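Long-range contact in DUF3861 domain-containing protein (PDB 3CJL), which is of unknown function but forms a two-chain assembly in which a beta hairpin packs on helices and joins a sheet with the second subunit: residues G3-I8 with S21-L26. Sequence-based numbering, arbitrary orientation.
Sequences GNIYQI and SFEFSL
Ser-21 OG is gripped from two residues of the facing strand: Gln-7 NE2 donates to it at 2.9 Å, nearly straight and within the plane of the amide, and Thr-9 OG1 shares a second hydrogen bond. With CG of Gln-7 anti to the backbone N (chi1 -168°) and a bend at chi2 that sets CD over the Phe-22 carbonyl, the amide lies lengthwise over the partner strand, NE2 toward Ser-21 and OE1 toward Glu-23. This OE1 takes a weak hydrogen bond from Lys-13 of the second subunit. Glu-23, extended beyond CG, brings its carboxylate carbon to 3.4 Å from Ile-5 CG2, while OE1 forms a salt bridge with that same Lys-13.

Beneath these polar groups the antiparallel strands are joined by backbone N-H...O=C hydrogen bonds at Asn-4/Leu-26, Tyr-6/Phe-24 and Ile-8/Phe-22, the shortest being Asn-4 N to Leu-26 O at 2.7 Å. On the other face Tyr-6, Ile-8, Phe-22, Phe-24 and Leu-26 are buried and largely apolar, with Asn-4 at the more exposed end. Here Phe-22 CG sits between backbone N and carbonyl carbon (chi1 62°), and the ring receives Ile-8 CB over one face, a CH-pi contact 3.9 Å from the ring centroid. Tyr-6 crosses Leu-26 at about a right angle, CE2 to CD1 3.9 Å, and its OH is hydrogen-bonded to Leu-30 N.

In this beta hairpin the face with Phe-24 and Leu-26 rests on helix 45-64, and the edge of strand 4-12, at Tyr-6 to Ile-8, pairs antiparallel with a strand of the second subunit. The shared Lys-13 probably offsets the negative charge of Glu-23 there.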
# COMPACT_ATOMS: atom_id res chain seq x y z
N GLY A 3 -6.07 11.78 -12.55
CA GLY A 3 -4.90 10.93 -12.37
C GLY A 3 -3.69 11.78 -12.02
O GLY A 3 -3.46 12.80 -12.64
N ASN A 4 -2.96 11.37 -11.00
CA ASN A 4 -1.71 12.00 -10.60
C ASN A 4 -0.62 10.94 -10.74
O ASN A 4 -0.77 9.84 -10.23
CB ASN A 4 -1.79 12.49 -9.15
CG ASN A 4 -2.90 13.52 -8.93
OD1 ASN A 4 -4.03 13.18 -8.58
ND2 ASN A 4 -2.56 14.76 -9.09
N ILE A 5 0.48 11.29 -11.41
CA ILE A 5 1.56 10.36 -11.72
C ILE A 5 2.70 10.51 -10.73
O ILE A 5 3.17 11.61 -10.45
CB ILE A 5 2.09 10.57 -13.17
CG1 ILE A 5 0.93 10.50 -14.18
CG2 ILE A 5 3.11 9.52 -13.51
CD1 ILE A 5 1.33 10.99 -15.58
N TYR A 6 3.13 9.38 -10.17
CA TYR A 6 4.19 9.34 -9.19
C TYR A 6 5.21 8.33 -9.64
O TYR A 6 4.87 7.42 -10.38
CB TYR A 6 3.67 8.92 -7.79
CG TYR A 6 2.56 9.81 -7.28
CD1 TYR A 6 2.85 10.94 -6.54
CD2 TYR A 6 1.23 9.52 -7.55
CE1 TYR A 6 1.83 11.79 -6.09
CE2 TYR A 6 0.19 10.36 -7.11
CZ TYR A 6 0.51 11.49 -6.38
OH TYR A 6 -0.50 12.32 -5.94
N GLN A 7 6.47 8.54 -9.22
CA GLN A 7 7.47 7.49 -9.29
C GLN A 7 7.64 6.96 -7.87
O GLN A 7 7.86 7.73 -6.94
CB GLN A 7 8.82 8.00 -9.79
CG GLN A 7 9.81 6.86 -10.14
CD GLN A 7 9.45 6.12 -11.42
OE1 GLN A 7 8.64 6.59 -12.22
NE2 GLN A 7 10.06 4.96 -11.62
N ILE A 8 7.54 5.64 -7.72
CA ILE A 8 7.71 4.98 -6.43
C ILE A 8 9.02 4.19 -6.46
O ILE A 8 9.22 3.34 -7.32
CB ILE A 8 6.56 3.99 -6.12
CG1 ILE A 8 5.17 4.60 -6.40
CG2 ILE A 8 6.69 3.45 -4.69
CD1 ILE A 8 4.91 5.89 -5.73
N SER A 21 11.96 0.53 -8.79
CA SER A 21 11.36 1.81 -9.13
C SER A 21 10.32 1.60 -10.21
O SER A 21 10.59 0.94 -11.22
CB SER A 21 12.42 2.80 -9.58
OG SER A 21 11.91 4.12 -9.56
N PHE A 22 9.14 2.17 -10.00
CA PHE A 22 8.06 2.09 -10.97
C PHE A 22 7.20 3.33 -10.96
O PHE A 22 7.12 4.05 -9.96
CB PHE A 22 7.21 0.83 -10.73
CG PHE A 22 6.53 0.79 -9.40
CD1 PHE A 22 7.21 0.37 -8.28
CD2 PHE A 22 5.19 1.15 -9.27
CE1 PHE A 22 6.58 0.32 -7.04
CE2 PHE A 22 4.57 1.10 -8.05
CZ PHE A 22 5.28 0.68 -6.92
N GLU A 23 6.59 3.61 -12.11
CA GLU A 23 5.68 4.73 -12.23
C GLU A 23 4.30 4.25 -11.84
O GLU A 23 3.93 3.12 -12.14
CB GLU A 23 5.62 5.27 -13.64
CG GLU A 23 4.61 6.39 -13.80
CD GLU A 23 4.61 6.93 -15.20
OE1 GLU A 23 5.52 7.70 -15.52
OE2 GLU A 23 3.71 6.58 -15.97
N PHE A 24 3.56 5.10 -11.16
CA PHE A 24 2.22 4.74 -10.78
C PHE A 24 1.30 5.94 -10.71
O PHE A 24 1.69 7.01 -10.29
CB PHE A 24 2.23 3.96 -9.48
CG PHE A 24 1.00 3.16 -9.28
CD1 PHE A 24 0.68 2.14 -10.18
CD2 PHE A 24 0.16 3.43 -8.20
CE1 PHE A 24 -0.50 1.40 -10.03
CE2 PHE A 24 -1.00 2.68 -8.03
CZ PHE A 24 -1.33 1.67 -8.95
N SER A 25 0.07 5.74 -11.18
CA SER A 25 -0.92 6.80 -11.24
C SER A 25 -2.00 6.55 -10.18
O SER A 25 -2.45 5.44 -10.06
CB SER A 25 -1.54 6.82 -12.64
OG SER A 25 -2.51 7.84 -12.75
N LEU A 26 -2.36 7.58 -9.41
CA LEU A 26 -3.45 7.52 -8.44
C LEU A 26 -4.45 8.57 -8.82
O LEU A 26 -4.09 9.64 -9.29
CB LEU A 26 -2.98 7.81 -7.00
CG LEU A 26 -1.88 6.94 -6.39
CD1 LEU A 26 -1.43 7.53 -5.06
CD2 LEU A 26 -2.31 5.48 -6.23